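Local coordinates for STING-associated CdnE c-di-GMP synthase (Flavobacteriaceae, PDB 6WT8), which synthesises the cyclic dinucleotide c-di-GMP, a signal linked to bacterial STING in CBASS antiphage defence, at residues G57-K67 with M94-V105; I42-K52 with L296-I304. All coordinates share one frame; numbering follows the deposited sequence. Where two conformers were deposited one is given.

Interaction 1: G57-K67 with M94-V105; sequences GVAPSYTMNSK and MTNTHILKENDV
Ser-66 and Thr-63 tie helix 60-81 to the loop joining antiparallel strands 85-90 and 106-112, as part of the nucleotidyltransferase fold of this CD-NTase. Three direct hydrogen bonds cross. With chi1 at -175°, Ser-66 OG swings away from its own backbone N and lies beside the carbonyl carbon. From there it donates to Asp-104 OD1 at 2.7 Å, on the anti lone pair, and accepts from Val-105 N at 3.0 Å. Arg-193 on strand 192-204 adds a salt bridge to the same carboxylate oxygen. Thr-63 OG1 meets the His-98 ring at its edge, 2.9 Å from NE2.

Packing takes over towards the start of 57-67. Val-58 CG2 rests on the loop backbone, 3.6 Å from Ile-99 C. Its CG1 faces Lys-101 CA. Lys-101 CB sits almost centrally over one face of the Tyr-62 ring, 3.6 Å from the centroid, in a CH-pi contact. The lysine runs alongside the tyrosine in the same direction, and its NZ goes on to a salt bridge with Glu-102.

Waters bridge Val-58 and Asn-96. One accepts from Val-58 N and has Asn-96 OD1 and His-98 O within donating reach. A second lies between Thr-63 OG1, Val-58 O and Asn-96 OD1, 2.7 Å from that OD1.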
loop_
_atom_site.group_PDB
_atom_site.type_symbol
_atom_site.label_atom_id
_atom_site.label_comp_id
_atom_site.label_asym_id
_atom_site.label_seq_id
_atom_site.Cartn_x
_atom_site.Cartn_y
_atom_site.Cartn_z
ATOM N N GLY A 57 11.224 6.855 -6.429
ATOM C CA GLY A 57 11.268 5.831 -5.393
ATOM C C GLY A 57 12.589 5.066 -5.293
ATOM O O GLY A 57 13.690 5.567 -5.587
ATOM N N VAL A 58 12.480 3.831 -4.803
ATOM C CA VAL A 58 13.613 3.029 -4.354
ATOM C C VAL A 58 14.243 2.284 -5.524
ATOM O O VAL A 58 13.544 1.770 -6.420
ATOM C CB VAL A 58 13.098 2.061 -3.255
ATOM C CG1 VAL A 58 14.109 1.012 -2.868
ATOM C CG2 VAL A 58 12.662 2.887 -1.988
ATOM N N ALA A 59 15.571 2.188 -5.488
ATOM C CA ALA A 59 16.288 1.411 -6.499
ATOM C C ALA A 59 15.771 -0.038 -6.540
ATOM O O ALA A 59 15.478 -0.658 -5.488
ATOM C CB ALA A 59 17.800 1.443 -6.232
ATOM N N PRO A 60 15.665 -0.612 -7.741
ATOM C CA PRO A 60 14.990 -1.915 -7.906
ATOM C C PRO A 60 15.674 -3.066 -7.204
ATOM O O PRO A 60 14.966 -4.036 -6.848
ATOM C CB PRO A 60 14.986 -2.126 -9.422
ATOM C CG PRO A 60 15.931 -1.100 -10.001
ATOM C CD PRO A 60 15.939 0.054 -9.027
ATOM N N SER A 61 16.978 -3.018 -6.950
ATOM C CA SER A 61 17.607 -4.171 -6.311
ATOM C C SER A 61 17.045 -4.406 -4.919
ATOM O O SER A 61 16.928 -5.557 -4.500
ATOM C CB SER A 61 19.129 -3.996 -6.270
ATOM O OG SER A 61 19.477 -3.023 -5.272
ATOM N N TYR A 62 16.687 -3.331 -4.187
ATOM C CA TYR A 62 16.199 -3.513 -2.824
ATOM C C TYR A 62 14.863 -4.225 -2.837
ATOM O O TYR A 62 14.610 -5.168 -2.062
ATOM C CB TYR A 62 16.057 -2.140 -2.144
ATOM C CG TYR A 62 17.377 -1.421 -1.987
ATOM C CD1 TYR A 62 18.315 -1.839 -1.069
ATOM C CD2 TYR A 62 17.672 -0.325 -2.770
ATOM C CE1 TYR A 62 19.551 -1.180 -0.951
ATOM C CE2 TYR A 62 18.877 0.358 -2.634
ATOM C CZ TYR A 62 19.810 -0.060 -1.738
ATOM O OH TYR A 62 21.016 0.661 -1.684
ATOM N N THR A 63 14.004 -3.788 -3.736
ATOM C CA THR A 63 12.675 -4.365 -3.884
ATOM C C THR A 63 12.759 -5.816 -4.322
ATOM O O THR A 63 12.040 -6.682 -3.809
ATOM C CB THR A 63 11.939 -3.511 -4.891
ATOM O OG1 THR A 63 11.895 -2.172 -4.349
ATOM C CG2 THR A 63 10.521 -3.998 -5.152
HETATM N N MSE A 64 13.618 -6.098 -5.290
HETATM C CA MSE A 64 13.787 -7.458 -5.746
HETATM C C MSE A 64 14.351 -8.334 -4.648
HETATM O O MSE A 64 13.846 -9.466 -4.427
HETATM C CB MSE A 64 14.718 -7.507 -6.963
HETATM C CG MSE A 64 14.879 -8.938 -7.499
HETATM SE SE MSE A 64 13.202 -9.676 -8.212
HETATM C CE MSE A 64 12.347 -10.627 -6.759
ATOM N N ASN A 65 15.349 -7.826 -3.922
ATOM C CA ASN A 65 15.923 -8.607 -2.828
ATOM C C ASN A 65 14.866 -8.941 -1.783
ATOM O O ASN A 65 14.844 -10.056 -1.254
ATOM C CB ASN A 65 17.090 -7.866 -2.178
ATOM C CG ASN A 65 18.350 -8.003 -2.986
ATOM O OD1 ASN A 65 18.486 -8.938 -3.775
ATOM N ND2 ASN A 65 19.272 -7.092 -2.787
ATOM N N SER A 66 13.966 -7.995 -1.483
ATOM C CA SER A 66 12.901 -8.248 -0.514
ATOM C C SER A 66 12.019 -9.394 -0.970
ATOM O O SER A 66 11.701 -10.300 -0.184
ATOM C CB SER A 66 12.069 -6.982 -0.322
ATOM O OG SER A 66 11.101 -7.219 0.714
ATOM N N LYS A 67 11.640 -9.397 -2.231
ATOM C CA LYS A 67 10.726 -10.418 -2.718
ATOM C C LYS A 67 11.406 -11.776 -2.799
ATOM O O LYS A 67 10.779 -12.819 -2.519
ATOM C CB LYS A 67 10.175 -10.008 -4.101
ATOM C CG LYS A 67 9.244 -8.762 -4.078
ATOM C CD LYS A 67 8.877 -8.334 -5.504
ATOM C CE LYS A 67 8.070 -7.043 -5.453
ATOM N NZ LYS A 67 7.828 -6.639 -6.911
HETATM N N MSE A 94 4.694 -4.126 -2.547
HETATM C CA MSE A 94 3.990 -4.815 -3.625
HETATM C C MSE A 94 3.364 -3.919 -4.698
HETATM O O MSE A 94 2.964 -4.410 -5.752
HETATM C CB MSE A 94 2.872 -5.710 -3.058
HETATM C CG MSE A 94 3.434 -6.940 -2.348
HETATM SE SE MSE A 94 4.471 -8.128 -3.508
HETATM C CE MSE A 94 3.058 -8.808 -4.565
ATOM N N THR A 95 3.282 -2.621 -4.428
ATOM C CA THR A 95 2.965 -1.631 -5.473
ATOM C C THR A 95 4.154 -0.769 -5.818
ATOM O O THR A 95 4.005 0.221 -6.559
ATOM C CB THR A 95 1.802 -0.744 -5.013
ATOM O OG1 THR A 95 2.065 -0.232 -3.714
ATOM C CG2 THR A 95 0.459 -1.538 -4.930
ATOM N N ASN A 96 5.328 -1.072 -5.251
ATOM C CA ASN A 96 6.519 -0.244 -5.398
ATOM C C ASN A 96 6.244 1.196 -5.013
ATOM O O ASN A 96 6.824 2.126 -5.630
ATOM C CB ASN A 96 7.081 -0.300 -6.837
ATOM C CG ASN A 96 8.472 0.305 -6.920
ATOM O OD1 ASN A 96 9.254 0.182 -5.946
ATOM N ND2 ASN A 96 8.791 1.013 -8.059
ATOM N N THR A 97 5.399 1.412 -3.979
ATOM C CA THR A 97 5.160 2.776 -3.523
ATOM C C THR A 97 5.857 3.056 -2.208
ATOM O O THR A 97 5.606 4.089 -1.586
ATOM C CB THR A 97 3.666 3.078 -3.424
ATOM O OG1 THR A 97 3.038 2.065 -2.623
ATOM C CG2 THR A 97 3.080 3.110 -4.856
ATOM N N HIS A 98 6.740 2.160 -1.775
ATOM C CA HIS A 98 7.567 2.476 -0.625
ATOM C C HIS A 98 8.624 3.518 -1.001
ATOM O O HIS A 98 8.980 3.697 -2.161
ATOM C CB HIS A 98 8.245 1.208 -0.074
ATOM C CG HIS A 98 9.099 0.482 -1.079
ATOM N ND1 HIS A 98 8.615 0.068 -2.288
ATOM C CD2 HIS A 98 10.382 0.033 -1.007
ATOM C CE1 HIS A 98 9.569 -0.562 -2.957
ATOM N NE2 HIS A 98 10.633 -0.634 -2.183
ATOM N N ILE A 99 9.160 4.210 0.017
ATOM C CA ILE A 99 10.193 5.220 -0.207
ATOM C C ILE A 99 11.446 4.971 0.622
ATOM O O ILE A 99 12.395 5.785 0.562
ATOM C CB ILE A 99 9.680 6.658 0.046
ATOM C CG1 ILE A 99 9.206 6.815 1.461
ATOM C CG2 ILE A 99 8.539 6.982 -0.933
ATOM C CD1 ILE A 99 9.255 8.315 1.970
ATOM N N LEU A 100 11.498 3.868 1.373
ATOM C CA LEU A 100 12.721 3.515 2.104
ATOM C C LEU A 100 13.277 2.201 1.576
ATOM O O LEU A 100 12.539 1.214 1.476
ATOM C CB LEU A 100 12.472 3.376 3.619
ATOM C CG LEU A 100 11.717 4.500 4.319
ATOM C CD1 LEU A 100 11.511 4.211 5.823
ATOM C CD2 LEU A 100 12.411 5.813 4.116
ATOM N N LYS A 101 14.597 2.171 1.313
ATOM C CA LYS A 101 15.193 0.936 0.818
ATOM C C LYS A 101 15.045 -0.214 1.810
ATOM O O LYS A 101 15.138 -1.355 1.374
ATOM C CB LYS A 101 16.694 1.154 0.520
ATOM C CG LYS A 101 17.530 1.616 1.731
ATOM C CD LYS A 101 18.925 2.143 1.273
ATOM C CE LYS A 101 19.790 2.419 2.518
ATOM N NZ LYS A 101 19.327 3.540 3.352
ATOM N N GLU A 102 14.847 0.074 3.105
ATOM C CA GLU A 102 14.678 -0.990 4.101
ATOM C C GLU A 102 13.262 -1.535 4.192
ATOM O O GLU A 102 13.034 -2.505 4.925
ATOM C CB GLU A 102 15.094 -0.499 5.498
ATOM C CG GLU A 102 16.534 0.017 5.590
ATOM C CD GLU A 102 16.733 1.484 5.181
ATOM O OE1 GLU A 102 15.742 2.227 4.907
ATOM O OE2 GLU A 102 17.941 1.889 5.177
ATOM N N ASN A 103 12.285 -0.951 3.522
ATOM C CA ASN A 103 10.947 -1.524 3.560
ATOM C C ASN A 103 10.928 -2.867 2.830
ATOM O O ASN A 103 11.598 -3.065 1.814
ATOM C CB ASN A 103 9.954 -0.588 2.892
ATOM C CG ASN A 103 9.772 0.731 3.588
ATOM O OD1 ASN A 103 9.566 1.733 2.914
ATOM N ND2 ASN A 103 9.786 0.745 4.927
ATOM N N ASP A 104 10.127 -3.805 3.347
ATOM C CA ASP A 104 10.028 -5.138 2.812
ATOM C C ASP A 104 8.585 -5.546 2.591
ATOM O O ASP A 104 7.672 -5.061 3.278
ATOM C CB ASP A 104 10.651 -6.123 3.801
ATOM C CG ASP A 104 12.129 -6.075 3.770
ATOM O OD1 ASP A 104 12.724 -6.623 2.820
ATOM O OD2 ASP A 104 12.711 -5.483 4.704
ATOM N N VAL A 105 8.394 -6.432 1.604
ATOM C CA VAL A 105 7.115 -7.169 1.516
ATOM C C VAL A 105 6.932 -7.970 2.802
ATOM O O VAL A 105 7.903 -8.486 3.380
ATOM C CB VAL A 105 6.996 -8.112 0.302
ATOM C CG1 VAL A 105 7.086 -7.351 -1.047
ATOM C CG2 VAL A 105 8.075 -9.216 0.314
HETATM O O HOH W 1 9.799 2.769 -4.599
HETATM O O HOH W 2 11.825 -0.424 -6.395
HETATM O O HOH W 3 11.428 2.593 -7.894
#

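Interaction 2: I42-K52 with L296-I304; sequences IEYSDVSIYIK and LHYLDLVSI
Glu-43 and Ser-48 each take a hydrogen bond from the turn that leads into helix 300-314. His-297 NE2 donates to Glu-43 OE2 at 2.8 Å. The imidazole comes from above the carboxylate plane, and the two planes are 57° apart. Tyr-298 OH donates to Ser-48 OG at 2.6 Å, near the plane of the phenol ring. Ser-48 OG passes a bond on to Glu-43 O, so a short relay runs from the phenol through the serine hydroxyl to a backbone carbonyl. Lys-52 NZ reaches the same carbonyl from its opposite face. The oxygen is thus gripped twice.

Carbon atoms of Lys-52 and Ile-51 also touch the Tyr-298 ring. Lys-52 CG approaches it obliquely, 3.4 Å from CE2. Ile-51 CG2 touches the ring edge near CD2 at 4.0 Å. The ring reaches this place because CG stands between the backbone N and the carbonyl carbon (chi1 75°).

Further out the contact is apolar. Ile-51 CD1 meets Leu-299 CD2 at 3.7 Å, the two side chains crossing at about a right angle. The same CD1 touches Val-302 CG2. Ile-42 CG2 packs on Leu-299 CD1 at 3.9 Å.

This buried joint connects helix 46-56 and the residues just before it to helix 300-314 and the residues leading into it. Phe-259 of helix 253-266 touches both Ile-51 and Val-302, while Ile-353 and Leu-357 of helix 336-360 also pack on Ile-51.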
loop_
_atom_site.group_PDB
_atom_site.type_symbol
_atom_site.label_atom_id
_atom_site.label_comp_id
_atom_site.label_asym_id
_atom_site.label_seq_id
_atom_site.Cartn_x
_atom_site.Cartn_y
_atom_site.Cartn_z
ATOM N N ILE A 42 14.927 23.923 -16.703
ATOM C CA ILE A 42 14.375 23.694 -15.364
ATOM C C ILE A 42 14.514 22.244 -14.920
ATOM O O ILE A 42 14.515 21.947 -13.706
ATOM C CB ILE A 42 12.891 24.123 -15.312
ATOM C CG1 ILE A 42 12.444 24.278 -13.862
ATOM C CG2 ILE A 42 12.007 23.116 -16.060
ATOM C CD1 ILE A 42 11.197 25.055 -13.733
ATOM N N GLU A 43 14.666 21.307 -15.861
ATOM C CA GLU A 43 14.616 19.921 -15.427
ATOM C C GLU A 43 15.853 19.479 -14.657
ATOM O O GLU A 43 15.759 18.496 -13.913
ATOM C CB GLU A 43 14.337 19.020 -16.629
ATOM C CG GLU A 43 12.841 19.097 -16.988
ATOM C CD GLU A 43 12.352 17.957 -17.847
ATOM O OE1 GLU A 43 12.901 16.837 -17.717
ATOM O OE2 GLU A 43 11.407 18.175 -18.647
ATOM N N TYR A 44 16.983 20.192 -14.773
ATOM C CA TYR A 44 18.108 19.904 -13.901
ATOM C C TYR A 44 18.372 21.036 -12.910
ATOM O O TYR A 44 19.461 21.101 -12.337
ATOM C CB TYR A 44 19.354 19.562 -14.707
ATOM C CG TYR A 44 19.605 20.515 -15.837
ATOM C CD1 TYR A 44 20.221 21.741 -15.606
ATOM C CD2 TYR A 44 19.226 20.192 -17.147
ATOM C CE1 TYR A 44 20.462 22.627 -16.633
ATOM C CE2 TYR A 44 19.458 21.069 -18.181
ATOM C CZ TYR A 44 20.076 22.283 -17.932
ATOM O OH TYR A 44 20.304 23.170 -18.948
ATOM N N SER A 45 17.345 21.842 -12.613
ATOM C CA SER A 45 17.372 22.613 -11.372
ATOM C C SER A 45 17.337 21.685 -10.161
ATOM O O SER A 45 16.855 20.541 -10.218
ATOM C CB SER A 45 16.204 23.592 -11.314
ATOM O OG SER A 45 14.958 22.920 -11.148
ATOM N N ASP A 46 17.854 22.182 -9.026
ATOM C CA ASP A 46 17.839 21.367 -7.817
ATOM C C ASP A 46 16.415 21.006 -7.414
ATOM O O ASP A 46 16.163 19.859 -7.020
ATOM C CB ASP A 46 18.537 22.065 -6.641
ATOM C CG ASP A 46 20.068 22.096 -6.780
ATOM O OD1 ASP A 46 20.624 21.456 -7.708
ATOM O OD2 ASP A 46 20.716 22.771 -5.941
ATOM N N VAL A 47 15.466 21.950 -7.538
ATOM C CA VAL A 47 14.087 21.625 -7.123
ATOM C C VAL A 47 13.506 20.527 -8.012
ATOM O O VAL A 47 12.851 19.583 -7.526
ATOM C CB VAL A 47 13.193 22.891 -7.109
ATOM C CG1 VAL A 47 13.188 23.684 -8.423
ATOM C CG2 VAL A 47 11.751 22.540 -6.704
ATOM N N SER A 48 13.766 20.608 -9.317
ATOM C CA SER A 48 13.290 19.562 -10.233
ATOM C C SER A 48 13.934 18.215 -9.921
ATOM O O SER A 48 13.267 17.172 -9.960
ATOM C CB SER A 48 13.590 19.943 -11.671
ATOM O OG SER A 48 13.358 18.790 -12.464
ATOM N N ILE A 49 15.245 18.195 -9.665
ATOM C CA ILE A 49 15.881 16.916 -9.330
ATOM C C ILE A 49 15.288 16.317 -8.060
ATOM O O ILE A 49 15.059 15.098 -7.959
ATOM C CB ILE A 49 17.403 17.114 -9.214
ATOM C CG1 ILE A 49 17.945 17.501 -10.577
ATOM C CG2 ILE A 49 18.074 15.866 -8.727
ATOM C CD1 ILE A 49 19.386 18.032 -10.452
ATOM N N TYR A 50 15.042 17.158 -7.060
ATOM C CA TYR A 50 14.387 16.667 -5.852
ATOM C C TYR A 50 13.035 16.043 -6.178
ATOM O O TYR A 50 12.690 14.980 -5.646
ATOM C CB TYR A 50 14.207 17.816 -4.865
ATOM C CG TYR A 50 13.384 17.455 -3.639
ATOM C CD1 TYR A 50 13.799 16.455 -2.766
ATOM C CD2 TYR A 50 12.196 18.117 -3.382
ATOM C CE1 TYR A 50 13.018 16.093 -1.588
ATOM C CE2 TYR A 50 11.423 17.779 -2.220
ATOM C CZ TYR A 50 11.844 16.785 -1.362
ATOM O OH TYR A 50 11.139 16.420 -0.204
ATOM N N ILE A 51 12.231 16.756 -6.955
ATOM C CA ILE A 51 10.914 16.211 -7.340
ATOM C C ILE A 51 11.070 14.872 -8.068
ATOM O O ILE A 51 10.372 13.880 -7.751
ATOM C CB ILE A 51 10.168 17.227 -8.212
ATOM C CG1 ILE A 51 9.842 18.483 -7.408
ATOM C CG2 ILE A 51 8.907 16.589 -8.828
ATOM C CD1 ILE A 51 9.449 19.667 -8.289
ATOM N N LYS A 52 12.005 14.814 -9.024
ATOM C CA LYS A 52 12.185 13.578 -9.807
ATOM C C LYS A 52 12.551 12.411 -8.914
ATOM O O LYS A 52 12.015 11.295 -9.063
ATOM C CB LYS A 52 13.295 13.759 -10.862
ATOM C CG LYS A 52 12.832 14.523 -12.031
ATOM C CD LYS A 52 13.906 14.493 -13.158
ATOM C CE LYS A 52 15.201 15.154 -12.735
ATOM N NZ LYS A 52 16.172 15.346 -13.940
ATOM N N LEU A 296 -0.207 14.955 -18.113
ATOM C CA LEU A 296 0.624 16.065 -17.656
ATOM C C LEU A 296 2.084 15.643 -17.512
ATOM O O LEU A 296 2.393 14.522 -17.083
ATOM C CB LEU A 296 0.139 16.563 -16.293
ATOM C CG LEU A 296 -1.188 17.346 -16.345
ATOM C CD1 LEU A 296 -1.463 17.817 -14.917
ATOM C CD2 LEU A 296 -1.089 18.533 -17.229
ATOM N N HIS A 297 2.974 16.596 -17.789
ATOM C CA HIS A 297 4.381 16.456 -17.458
ATOM C C HIS A 297 4.553 16.354 -15.943
ATOM O O HIS A 297 3.758 16.888 -15.152
ATOM C CB HIS A 297 5.088 17.684 -17.994
ATOM C CG HIS A 297 6.578 17.735 -17.737
ATOM N ND1 HIS A 297 7.138 18.384 -16.641
ATOM C CD2 HIS A 297 7.615 17.347 -18.524
ATOM C CE1 HIS A 297 8.453 18.321 -16.733
ATOM N NE2 HIS A 297 8.771 17.711 -17.871
ATOM N N TYR A 298 5.621 15.662 -15.506
ATOM C CA TYR A 298 5.748 15.378 -14.063
ATOM C C TYR A 298 5.786 16.639 -13.189
ATOM O O TYR A 298 5.235 16.611 -12.085
ATOM C CB TYR A 298 6.977 14.487 -13.790
ATOM C CG TYR A 298 8.322 15.183 -13.877
ATOM C CD1 TYR A 298 8.969 15.381 -15.117
ATOM C CD2 TYR A 298 8.920 15.728 -12.742
ATOM C CE1 TYR A 298 10.184 16.073 -15.189
ATOM C CE2 TYR A 298 10.121 16.425 -12.813
ATOM C CZ TYR A 298 10.754 16.586 -14.018
ATOM O OH TYR A 298 11.946 17.292 -14.099
ATOM N N LEU A 299 6.365 17.749 -13.672
ATOM C CA LEU A 299 6.408 18.956 -12.830
ATOM C C LEU A 299 5.006 19.501 -12.622
ATOM O O LEU A 299 4.716 20.073 -11.573
ATOM C CB LEU A 299 7.312 20.040 -13.450
ATOM C CG LEU A 299 8.832 19.698 -13.431
ATOM C CD1 LEU A 299 9.577 20.739 -14.191
ATOM C CD2 LEU A 299 9.392 19.628 -12.005
ATOM N N ASP A 300 4.135 19.362 -13.625
ATOM C CA ASP A 300 2.788 19.887 -13.477
ATOM C C ASP A 300 1.965 19.053 -12.505
ATOM O O ASP A 300 0.936 19.545 -12.029
ATOM C CB ASP A 300 2.093 19.954 -14.848
ATOM C CG ASP A 300 2.737 21.002 -15.785
ATOM O OD1 ASP A 300 3.488 21.866 -15.311
ATOM O OD2 ASP A 300 2.503 20.983 -17.018
ATOM N N LEU A 301 2.399 17.825 -12.169
ATOM C CA LEU A 301 1.701 17.057 -11.147
ATOM C C LEU A 301 1.793 17.703 -9.785
ATOM O O LEU A 301 0.935 17.423 -8.918
ATOM C CB LEU A 301 2.253 15.630 -11.041
ATOM C CG LEU A 301 2.118 14.819 -12.320
ATOM C CD1 LEU A 301 2.808 13.453 -12.155
ATOM C CD2 LEU A 301 0.658 14.627 -12.733
ATOM N N VAL A 302 2.837 18.515 -9.531
ATOM C CA VAL A 302 2.947 19.142 -8.214
ATOM C C VAL A 302 1.782 20.084 -8.015
ATOM O O VAL A 302 1.198 20.136 -6.934
ATOM C CB VAL A 302 4.286 19.875 -8.063
ATOM C CG1 VAL A 302 4.427 20.479 -6.641
ATOM C CG2 VAL A 302 5.426 18.905 -8.342
ATOM N N SER A 303 1.432 20.843 -9.066
ATOM C CA SER A 303 0.264 21.717 -9.024
ATOM C C SER A 303 -1.049 20.930 -8.850
ATOM O O SER A 303 -1.926 21.359 -8.104
ATOM C CB SER A 303 0.223 22.511 -10.306
ATOM O OG SER A 303 -0.921 23.362 -10.352
ATOM N N ILE A 304 -1.199 19.790 -9.531
ATOM C CA ILE A 304 -2.410 18.963 -9.346
ATOM C C ILE A 304 -2.572 18.568 -7.887
ATOM O O ILE A 304 -3.658 18.645 -7.302
ATOM C CB ILE A 304 -2.329 17.709 -10.233
ATOM C CG1 ILE A 304 -2.506 18.075 -11.672
ATOM C CG2 ILE A 304 -3.371 16.604 -9.807
ATOM C CD1 ILE A 304 -3.851 18.633 -12.057
#

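How the interactions relate
The centres of the two interactions lie about 23 Å apart, and their nearest atoms are about 5 Å apart without touching. Helices 46-56 and 60-81 follow each other in the chain. The first carries one side of interaction 2 and the second one side of interaction 1. Interaction 1 is nested inside the long loop that interaction 2 closes. Interaction 1 joins a helix to a loop of the mixed sheet, whereas interaction 2 lies among helices farther from the chain centre. Helix 253-266 borders both. The two consecutive helices thus appear to connect the sheet-bearing part of the enzyme to its later helical part.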